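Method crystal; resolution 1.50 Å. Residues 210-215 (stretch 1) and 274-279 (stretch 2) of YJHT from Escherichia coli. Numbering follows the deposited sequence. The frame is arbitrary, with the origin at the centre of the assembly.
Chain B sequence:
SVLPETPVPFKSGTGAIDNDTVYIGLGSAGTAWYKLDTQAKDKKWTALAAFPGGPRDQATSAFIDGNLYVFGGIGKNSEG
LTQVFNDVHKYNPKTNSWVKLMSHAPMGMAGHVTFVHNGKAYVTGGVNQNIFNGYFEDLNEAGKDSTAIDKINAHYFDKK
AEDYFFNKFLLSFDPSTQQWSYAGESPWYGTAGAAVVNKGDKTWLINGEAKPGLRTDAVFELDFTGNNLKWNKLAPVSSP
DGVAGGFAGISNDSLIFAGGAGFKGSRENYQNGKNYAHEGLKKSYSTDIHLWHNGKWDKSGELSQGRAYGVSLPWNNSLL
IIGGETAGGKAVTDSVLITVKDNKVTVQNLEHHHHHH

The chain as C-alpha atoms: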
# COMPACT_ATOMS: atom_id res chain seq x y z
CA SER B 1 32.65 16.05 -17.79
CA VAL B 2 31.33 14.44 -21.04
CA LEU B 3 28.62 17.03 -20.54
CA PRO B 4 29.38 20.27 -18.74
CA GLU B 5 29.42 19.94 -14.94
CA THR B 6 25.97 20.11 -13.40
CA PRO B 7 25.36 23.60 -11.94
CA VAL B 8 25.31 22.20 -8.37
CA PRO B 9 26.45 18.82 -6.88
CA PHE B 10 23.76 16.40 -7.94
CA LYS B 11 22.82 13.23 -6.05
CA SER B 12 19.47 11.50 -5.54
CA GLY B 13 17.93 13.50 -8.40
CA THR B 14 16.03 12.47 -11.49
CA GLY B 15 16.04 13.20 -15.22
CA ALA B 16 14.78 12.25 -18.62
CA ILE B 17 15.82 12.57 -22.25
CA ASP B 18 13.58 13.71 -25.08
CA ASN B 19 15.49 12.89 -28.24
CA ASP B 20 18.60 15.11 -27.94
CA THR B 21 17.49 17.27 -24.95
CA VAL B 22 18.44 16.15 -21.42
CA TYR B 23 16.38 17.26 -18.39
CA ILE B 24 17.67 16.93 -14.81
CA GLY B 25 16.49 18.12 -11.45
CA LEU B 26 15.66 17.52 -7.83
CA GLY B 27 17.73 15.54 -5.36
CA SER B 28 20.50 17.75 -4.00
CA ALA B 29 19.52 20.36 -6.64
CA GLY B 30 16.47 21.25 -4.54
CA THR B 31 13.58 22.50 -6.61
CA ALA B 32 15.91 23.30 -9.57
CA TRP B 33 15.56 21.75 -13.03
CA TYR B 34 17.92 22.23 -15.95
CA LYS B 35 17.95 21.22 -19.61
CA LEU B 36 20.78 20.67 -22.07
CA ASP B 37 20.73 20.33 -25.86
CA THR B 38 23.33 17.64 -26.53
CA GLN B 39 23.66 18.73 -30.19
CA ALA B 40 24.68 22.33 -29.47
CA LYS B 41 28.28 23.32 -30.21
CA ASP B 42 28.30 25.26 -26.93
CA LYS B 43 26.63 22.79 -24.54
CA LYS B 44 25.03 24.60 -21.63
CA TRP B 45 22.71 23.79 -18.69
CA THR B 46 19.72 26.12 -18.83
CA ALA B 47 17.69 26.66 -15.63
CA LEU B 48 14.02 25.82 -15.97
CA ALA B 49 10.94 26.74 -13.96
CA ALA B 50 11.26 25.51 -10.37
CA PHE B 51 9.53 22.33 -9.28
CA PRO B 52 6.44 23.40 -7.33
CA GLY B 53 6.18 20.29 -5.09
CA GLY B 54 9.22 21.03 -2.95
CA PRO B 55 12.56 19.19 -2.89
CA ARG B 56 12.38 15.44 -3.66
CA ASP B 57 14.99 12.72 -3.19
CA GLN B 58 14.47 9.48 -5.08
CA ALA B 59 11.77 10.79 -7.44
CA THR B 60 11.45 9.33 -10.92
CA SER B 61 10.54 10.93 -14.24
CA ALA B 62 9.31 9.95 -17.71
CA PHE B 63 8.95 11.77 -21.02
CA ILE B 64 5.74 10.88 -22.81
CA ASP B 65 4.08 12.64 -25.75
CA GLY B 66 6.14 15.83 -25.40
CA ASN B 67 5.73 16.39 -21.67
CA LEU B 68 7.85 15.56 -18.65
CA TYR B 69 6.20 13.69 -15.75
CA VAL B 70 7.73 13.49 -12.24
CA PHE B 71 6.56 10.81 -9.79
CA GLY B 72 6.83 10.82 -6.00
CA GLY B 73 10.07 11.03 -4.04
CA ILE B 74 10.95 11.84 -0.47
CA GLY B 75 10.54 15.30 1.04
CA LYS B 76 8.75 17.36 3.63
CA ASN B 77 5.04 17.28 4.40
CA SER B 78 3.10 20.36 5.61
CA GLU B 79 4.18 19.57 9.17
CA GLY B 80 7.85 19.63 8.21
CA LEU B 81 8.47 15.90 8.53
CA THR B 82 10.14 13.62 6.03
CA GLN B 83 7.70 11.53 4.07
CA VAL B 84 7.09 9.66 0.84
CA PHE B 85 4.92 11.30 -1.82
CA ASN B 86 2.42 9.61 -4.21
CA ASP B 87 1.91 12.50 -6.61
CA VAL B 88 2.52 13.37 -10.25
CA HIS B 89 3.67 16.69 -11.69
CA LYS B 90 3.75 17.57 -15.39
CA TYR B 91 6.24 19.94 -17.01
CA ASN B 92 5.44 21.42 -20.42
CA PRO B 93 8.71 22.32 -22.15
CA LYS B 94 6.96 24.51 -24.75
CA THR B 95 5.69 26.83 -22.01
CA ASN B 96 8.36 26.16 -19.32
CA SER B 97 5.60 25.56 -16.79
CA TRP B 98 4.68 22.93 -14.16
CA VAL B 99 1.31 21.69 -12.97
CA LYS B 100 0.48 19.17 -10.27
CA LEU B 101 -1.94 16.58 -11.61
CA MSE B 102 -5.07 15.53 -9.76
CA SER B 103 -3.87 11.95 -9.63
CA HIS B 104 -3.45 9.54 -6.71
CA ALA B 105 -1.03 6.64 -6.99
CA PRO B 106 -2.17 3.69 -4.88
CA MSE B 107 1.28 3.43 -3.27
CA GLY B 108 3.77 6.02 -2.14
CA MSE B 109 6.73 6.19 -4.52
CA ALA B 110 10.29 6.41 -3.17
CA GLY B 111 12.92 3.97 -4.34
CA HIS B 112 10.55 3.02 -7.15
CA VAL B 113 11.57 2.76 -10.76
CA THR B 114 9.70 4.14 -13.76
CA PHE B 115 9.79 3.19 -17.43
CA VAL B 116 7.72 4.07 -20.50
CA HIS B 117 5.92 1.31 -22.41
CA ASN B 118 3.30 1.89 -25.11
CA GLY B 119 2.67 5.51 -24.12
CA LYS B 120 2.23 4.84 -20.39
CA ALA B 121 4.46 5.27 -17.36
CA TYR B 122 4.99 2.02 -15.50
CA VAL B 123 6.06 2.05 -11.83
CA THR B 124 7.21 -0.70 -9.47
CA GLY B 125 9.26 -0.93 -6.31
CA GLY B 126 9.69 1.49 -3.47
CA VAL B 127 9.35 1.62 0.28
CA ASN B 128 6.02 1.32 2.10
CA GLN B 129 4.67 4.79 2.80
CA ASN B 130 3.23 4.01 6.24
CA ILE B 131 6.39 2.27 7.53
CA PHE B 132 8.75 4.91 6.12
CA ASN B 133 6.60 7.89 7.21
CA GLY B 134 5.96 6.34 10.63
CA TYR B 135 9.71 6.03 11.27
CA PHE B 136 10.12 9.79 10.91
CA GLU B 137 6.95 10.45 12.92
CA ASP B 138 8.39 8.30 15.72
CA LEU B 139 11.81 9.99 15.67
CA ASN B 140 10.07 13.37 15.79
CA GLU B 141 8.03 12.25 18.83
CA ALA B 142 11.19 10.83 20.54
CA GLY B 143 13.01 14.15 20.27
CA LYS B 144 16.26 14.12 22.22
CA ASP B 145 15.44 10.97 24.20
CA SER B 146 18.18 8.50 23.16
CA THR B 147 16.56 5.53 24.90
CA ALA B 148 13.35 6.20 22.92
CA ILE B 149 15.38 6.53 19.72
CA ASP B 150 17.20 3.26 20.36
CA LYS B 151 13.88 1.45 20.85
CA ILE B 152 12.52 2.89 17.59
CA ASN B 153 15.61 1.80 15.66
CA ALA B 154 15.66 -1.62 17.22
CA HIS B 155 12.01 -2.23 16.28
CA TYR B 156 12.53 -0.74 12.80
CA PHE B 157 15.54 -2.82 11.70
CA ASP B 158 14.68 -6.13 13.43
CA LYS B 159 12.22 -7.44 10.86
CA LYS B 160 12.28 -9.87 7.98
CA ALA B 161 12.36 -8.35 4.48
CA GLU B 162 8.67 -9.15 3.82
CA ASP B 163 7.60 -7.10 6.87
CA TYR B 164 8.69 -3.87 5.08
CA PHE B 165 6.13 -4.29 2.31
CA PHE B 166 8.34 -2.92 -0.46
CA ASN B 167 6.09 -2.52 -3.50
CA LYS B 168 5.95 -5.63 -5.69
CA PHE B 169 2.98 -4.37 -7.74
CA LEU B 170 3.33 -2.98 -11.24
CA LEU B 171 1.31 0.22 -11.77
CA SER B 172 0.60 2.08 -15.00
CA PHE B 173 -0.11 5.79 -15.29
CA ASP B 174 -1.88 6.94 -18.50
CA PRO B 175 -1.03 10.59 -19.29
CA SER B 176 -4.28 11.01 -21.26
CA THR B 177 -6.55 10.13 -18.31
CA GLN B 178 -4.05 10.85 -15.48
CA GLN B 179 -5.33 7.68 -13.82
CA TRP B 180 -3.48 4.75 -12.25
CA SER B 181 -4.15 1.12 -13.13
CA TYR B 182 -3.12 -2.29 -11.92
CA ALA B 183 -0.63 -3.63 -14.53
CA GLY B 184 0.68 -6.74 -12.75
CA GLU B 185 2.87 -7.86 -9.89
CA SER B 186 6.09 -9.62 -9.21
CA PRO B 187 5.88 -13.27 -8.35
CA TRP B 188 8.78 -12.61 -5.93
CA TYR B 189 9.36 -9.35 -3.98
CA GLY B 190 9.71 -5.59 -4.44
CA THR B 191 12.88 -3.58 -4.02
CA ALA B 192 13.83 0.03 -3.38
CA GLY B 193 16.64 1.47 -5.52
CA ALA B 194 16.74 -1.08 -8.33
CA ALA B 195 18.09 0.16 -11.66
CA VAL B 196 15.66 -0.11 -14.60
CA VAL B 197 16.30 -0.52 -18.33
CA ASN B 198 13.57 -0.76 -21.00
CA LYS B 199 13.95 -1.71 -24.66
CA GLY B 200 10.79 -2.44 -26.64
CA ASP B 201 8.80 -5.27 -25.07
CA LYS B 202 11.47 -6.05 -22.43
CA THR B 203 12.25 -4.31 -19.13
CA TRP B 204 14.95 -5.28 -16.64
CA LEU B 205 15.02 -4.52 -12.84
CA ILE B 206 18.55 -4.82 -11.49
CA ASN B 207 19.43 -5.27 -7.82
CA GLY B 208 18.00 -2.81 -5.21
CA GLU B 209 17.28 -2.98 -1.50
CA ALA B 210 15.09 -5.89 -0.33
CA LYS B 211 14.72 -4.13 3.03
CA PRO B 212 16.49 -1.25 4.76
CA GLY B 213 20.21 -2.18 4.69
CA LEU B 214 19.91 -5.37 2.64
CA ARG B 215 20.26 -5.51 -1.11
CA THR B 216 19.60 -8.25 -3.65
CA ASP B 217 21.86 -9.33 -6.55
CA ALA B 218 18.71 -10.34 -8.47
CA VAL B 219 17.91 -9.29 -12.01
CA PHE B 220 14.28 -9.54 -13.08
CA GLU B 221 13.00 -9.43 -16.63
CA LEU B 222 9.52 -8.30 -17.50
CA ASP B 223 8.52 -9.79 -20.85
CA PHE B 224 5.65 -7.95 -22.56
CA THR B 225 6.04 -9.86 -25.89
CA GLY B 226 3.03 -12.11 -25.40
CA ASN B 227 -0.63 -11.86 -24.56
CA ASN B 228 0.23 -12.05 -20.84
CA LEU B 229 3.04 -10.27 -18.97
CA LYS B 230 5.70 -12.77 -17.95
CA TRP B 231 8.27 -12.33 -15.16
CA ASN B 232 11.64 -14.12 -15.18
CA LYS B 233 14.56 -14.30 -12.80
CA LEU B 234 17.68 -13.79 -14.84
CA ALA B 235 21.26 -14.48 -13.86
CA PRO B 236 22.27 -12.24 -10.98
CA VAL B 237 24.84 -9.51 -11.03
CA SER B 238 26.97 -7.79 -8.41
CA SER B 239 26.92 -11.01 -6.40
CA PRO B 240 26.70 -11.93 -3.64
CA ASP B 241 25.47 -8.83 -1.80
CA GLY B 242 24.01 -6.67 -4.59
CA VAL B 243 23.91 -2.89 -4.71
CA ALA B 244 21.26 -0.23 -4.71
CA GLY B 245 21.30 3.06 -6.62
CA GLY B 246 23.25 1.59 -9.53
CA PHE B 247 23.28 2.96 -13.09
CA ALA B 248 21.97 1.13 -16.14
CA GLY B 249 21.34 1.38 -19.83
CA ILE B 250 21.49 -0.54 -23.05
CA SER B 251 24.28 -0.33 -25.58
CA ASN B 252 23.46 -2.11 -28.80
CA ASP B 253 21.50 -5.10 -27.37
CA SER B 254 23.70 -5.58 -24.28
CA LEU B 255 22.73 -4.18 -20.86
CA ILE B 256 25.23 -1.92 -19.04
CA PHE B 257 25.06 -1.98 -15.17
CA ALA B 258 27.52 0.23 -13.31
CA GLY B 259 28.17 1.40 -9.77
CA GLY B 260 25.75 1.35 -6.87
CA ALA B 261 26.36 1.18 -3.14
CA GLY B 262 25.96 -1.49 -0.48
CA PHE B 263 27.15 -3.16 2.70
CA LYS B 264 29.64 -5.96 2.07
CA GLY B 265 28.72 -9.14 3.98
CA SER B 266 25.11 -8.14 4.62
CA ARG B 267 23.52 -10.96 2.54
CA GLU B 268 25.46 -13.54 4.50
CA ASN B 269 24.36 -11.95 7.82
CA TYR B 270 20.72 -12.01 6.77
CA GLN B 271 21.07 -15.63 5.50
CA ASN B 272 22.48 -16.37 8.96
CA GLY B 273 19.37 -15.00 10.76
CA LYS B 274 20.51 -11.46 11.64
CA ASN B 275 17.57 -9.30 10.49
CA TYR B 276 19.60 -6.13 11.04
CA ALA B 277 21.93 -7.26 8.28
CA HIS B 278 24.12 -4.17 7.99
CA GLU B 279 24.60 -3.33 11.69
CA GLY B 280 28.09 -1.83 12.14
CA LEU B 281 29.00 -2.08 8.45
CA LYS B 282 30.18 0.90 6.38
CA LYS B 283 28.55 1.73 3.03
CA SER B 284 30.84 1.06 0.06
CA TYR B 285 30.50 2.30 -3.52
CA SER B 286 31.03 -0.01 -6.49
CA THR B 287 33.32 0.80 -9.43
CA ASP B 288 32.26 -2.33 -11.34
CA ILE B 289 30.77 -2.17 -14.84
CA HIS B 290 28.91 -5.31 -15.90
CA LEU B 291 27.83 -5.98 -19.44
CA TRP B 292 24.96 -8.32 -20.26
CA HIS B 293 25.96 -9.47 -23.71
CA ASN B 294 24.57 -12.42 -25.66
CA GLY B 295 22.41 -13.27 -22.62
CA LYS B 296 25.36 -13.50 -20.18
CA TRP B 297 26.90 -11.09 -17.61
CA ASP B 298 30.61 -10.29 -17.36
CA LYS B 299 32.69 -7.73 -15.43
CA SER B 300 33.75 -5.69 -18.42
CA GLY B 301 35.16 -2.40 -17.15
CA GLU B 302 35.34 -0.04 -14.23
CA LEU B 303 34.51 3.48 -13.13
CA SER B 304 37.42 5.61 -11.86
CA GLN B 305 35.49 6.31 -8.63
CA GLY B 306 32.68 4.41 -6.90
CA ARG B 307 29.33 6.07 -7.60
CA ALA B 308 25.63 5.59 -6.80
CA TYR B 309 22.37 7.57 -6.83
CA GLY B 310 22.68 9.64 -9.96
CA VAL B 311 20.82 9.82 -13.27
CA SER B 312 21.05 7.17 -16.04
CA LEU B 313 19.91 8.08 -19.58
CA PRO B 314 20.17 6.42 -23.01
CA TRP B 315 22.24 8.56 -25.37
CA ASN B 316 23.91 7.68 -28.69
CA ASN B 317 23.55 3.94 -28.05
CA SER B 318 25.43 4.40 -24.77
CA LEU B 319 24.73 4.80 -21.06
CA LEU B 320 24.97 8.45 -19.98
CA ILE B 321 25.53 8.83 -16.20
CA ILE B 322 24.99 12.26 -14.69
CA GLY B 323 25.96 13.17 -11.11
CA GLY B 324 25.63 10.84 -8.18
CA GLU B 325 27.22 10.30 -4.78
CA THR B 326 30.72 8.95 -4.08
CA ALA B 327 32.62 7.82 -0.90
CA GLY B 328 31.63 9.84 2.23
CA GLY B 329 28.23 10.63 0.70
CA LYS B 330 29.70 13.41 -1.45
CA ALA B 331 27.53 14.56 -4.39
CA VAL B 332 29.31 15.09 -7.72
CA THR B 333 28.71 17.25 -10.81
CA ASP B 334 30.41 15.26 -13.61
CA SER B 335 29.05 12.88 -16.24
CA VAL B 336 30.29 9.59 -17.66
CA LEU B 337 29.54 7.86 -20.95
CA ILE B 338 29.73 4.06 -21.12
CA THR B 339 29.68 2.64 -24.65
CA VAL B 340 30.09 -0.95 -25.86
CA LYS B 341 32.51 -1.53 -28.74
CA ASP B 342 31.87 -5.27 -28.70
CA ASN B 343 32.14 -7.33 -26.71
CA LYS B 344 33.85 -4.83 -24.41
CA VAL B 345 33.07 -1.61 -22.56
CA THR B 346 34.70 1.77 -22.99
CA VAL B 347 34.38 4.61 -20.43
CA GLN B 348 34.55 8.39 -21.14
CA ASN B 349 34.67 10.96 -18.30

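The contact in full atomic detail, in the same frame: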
# COMPACT_ATOMS: atom_id res chain seq x y z
N ALA B 210 16.23 -5.05 -0.72
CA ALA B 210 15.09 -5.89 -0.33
C ALA B 210 14.45 -5.46 0.98
O ALA B 210 13.31 -5.76 1.25
CB ALA B 210 15.49 -7.38 -0.23
N LYS B 211 15.22 -4.74 1.81
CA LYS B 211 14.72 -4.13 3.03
C LYS B 211 15.77 -3.10 3.41
O LYS B 211 16.85 -3.12 2.84
CB LYS B 211 14.53 -5.15 4.16
CG LYS B 211 15.79 -5.91 4.59
CD LYS B 211 15.64 -6.48 6.02
CE LYS B 211 15.83 -5.40 7.07
NZ LYS B 211 15.74 -5.97 8.46
N PRO B 212 15.45 -2.21 4.35
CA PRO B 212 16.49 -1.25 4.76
C PRO B 212 17.79 -1.94 5.15
O PRO B 212 17.76 -2.82 6.02
CB PRO B 212 15.83 -0.49 5.89
CG PRO B 212 14.38 -0.55 5.56
CD PRO B 212 14.18 -1.96 5.05
N GLY B 213 18.88 -1.63 4.44
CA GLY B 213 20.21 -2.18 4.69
C GLY B 213 20.57 -3.53 4.09
O GLY B 213 21.68 -4.06 4.31
N LEU B 214 19.66 -4.11 3.33
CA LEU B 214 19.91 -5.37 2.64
C LEU B 214 19.53 -5.25 1.19
O LEU B 214 18.37 -4.96 0.87
CB LEU B 214 19.06 -6.46 3.26
CG LEU B 214 19.19 -7.83 2.61
CD1 LEU B 214 20.58 -8.48 2.87
CD2 LEU B 214 18.05 -8.72 3.07
N ARG B 215 20.49 -5.50 0.32
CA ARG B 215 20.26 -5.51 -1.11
C ARG B 215 20.19 -6.93 -1.66
O ARG B 215 20.59 -7.91 -0.98
CB ARG B 215 21.36 -4.75 -1.80
CG ARG B 215 21.30 -3.25 -1.55
CD ARG B 215 22.57 -2.73 -0.99
NE ARG B 215 22.52 -1.28 -0.77
CZ ARG B 215 22.03 -0.69 0.31
NH1 ARG B 215 21.47 -1.39 1.30
NH2 ARG B 215 22.04 0.64 0.39
N LYS B 274 20.39 -12.81 11.09
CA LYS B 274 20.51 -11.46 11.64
C LYS B 274 19.68 -10.50 10.80
O LYS B 274 20.12 -10.09 9.75
CB LYS B 274 21.96 -11.00 11.66
CG LYS B 274 22.22 -9.90 12.66
N ASN B 275 18.48 -10.17 11.28
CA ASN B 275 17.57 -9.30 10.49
C ASN B 275 18.20 -7.96 10.20
O ASN B 275 17.99 -7.41 9.12
CB ASN B 275 16.25 -9.10 11.22
CG ASN B 275 15.35 -10.31 11.15
OD1 ASN B 275 15.54 -11.20 10.33
ND2 ASN B 275 14.33 -10.32 11.99
N TYR B 276 18.91 -7.42 11.17
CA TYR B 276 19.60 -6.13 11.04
C TYR B 276 20.94 -6.43 10.36
O TYR B 276 21.99 -6.54 11.01
CB TYR B 276 19.74 -5.49 12.42
CG TYR B 276 20.25 -4.06 12.49
CD1 TYR B 276 20.23 -3.38 13.70
CD2 TYR B 276 20.75 -3.38 11.38
CE1 TYR B 276 20.70 -2.09 13.82
CE2 TYR B 276 21.22 -2.08 11.50
CZ TYR B 276 21.20 -1.44 12.72
OH TYR B 276 21.66 -0.14 12.84
N ALA B 277 20.87 -6.61 9.04
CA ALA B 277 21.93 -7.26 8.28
C ALA B 277 23.18 -6.42 8.09
O ALA B 277 24.25 -6.96 7.77
CB ALA B 277 21.39 -7.71 6.91
N HIS B 278 23.04 -5.11 8.25
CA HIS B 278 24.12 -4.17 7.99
C HIS B 278 24.58 -3.46 9.25
O HIS B 278 25.35 -2.50 9.17
CB HIS B 278 23.69 -3.14 6.93
CG HIS B 278 22.61 -2.20 7.40
ND1 HIS B 278 21.44 -2.62 7.97
CD2 HIS B 278 22.52 -0.85 7.30
CE1 HIS B 278 20.68 -1.58 8.24
NE2 HIS B 278 21.32 -0.49 7.86
N GLU B 279 24.15 -3.92 10.42
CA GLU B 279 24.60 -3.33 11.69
C GLU B 279 26.13 -3.25 11.78
O GLU B 279 26.83 -4.24 11.58
CB GLU B 279 24.06 -4.14 12.88
CG GLU B 279 24.28 -3.43 14.20
CD GLU B 279 23.67 -4.16 15.39
OE1 GLU B 279 23.07 -5.24 15.21
OE2 GLU B 279 23.78 -3.64 16.52
O HOH W 1 19.15 -4.32 7.88

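A tight turn and an irregular loop, more than sixty residues apart in sequence, meet here over a small patch, burying 243 Å² in total. Stretch 1 doubles back in a type II beta turn from Lys211 to Leu214, closed by Leu214 N donating to Lys211 O at 3.0 Å; Leu214 O in turn accepts from Ala210 N at 2.7 Å and from Lys211 N at 3.3 Å. The turn presents Gly213 to the loop, opposite His278, with their CA atoms 5.5 Å apart.

This pairing is the centre of the contact. Gly213 CA lies 3.5 Å from the centroid of the His278 ring and only 6° off its normal, so a CH group rests squarely on one face of the imidazole. Glycine suits the position twice over. Its phi of 84° is one that residues with a side chain adopt reluctantly, and an ideal CB would point toward the loop and fall 2.1 Å from His278 ND1, a clash. His278 directs its CA-to-CB bond toward the turn, and chi1 of 68° (p) with chi2 of -51° lays the ring over the glycine. Its CB also packs 3.4 Å from Gly213 O.

Lys211 makes the one direct hydrogen bond between the stretches. Its CA-to-CB bond points sideways, yet the chain reaches the loop: after chi1 at p and chi2 at t, chi3 at -78° (m) bends it, and chi4 at t extends the last bond to bring NZ within 2.8 Å of Asn275 O. A long, flexible side chain ending in a strong donor suits this reach to a backbone carbonyl, and NZ is also hydrogen-bonded elsewhere in the structure, so its charged end is not left unsatisfied in a buried setting. Asn275 contributes chiefly its carbonyl, while its CB lies 4.2 Å from Lys211 NZ.

The apolar part of the contact is modest. Leu214, with chi1 at t and chi2 at p, places CD1 4.2 Å from Ala277 CB. The alanine methyl points toward the turn and is small enough to fit beside both this leucine and Gly213 O, from which its CB is 4.5 Å.

A water supplements these contacts. It donates to Pro212 O at 2.8 Å and accepts from Ala277 N at 3.1 Å, linking two backbone polar groups too far apart to bond directly; a weak hydrogen bond from His278 ND1, at 2.9 Å, also reaches it. Tyr276, by contrast, points its CA-to-CB bond away and contributes almost nothing to the buried surface.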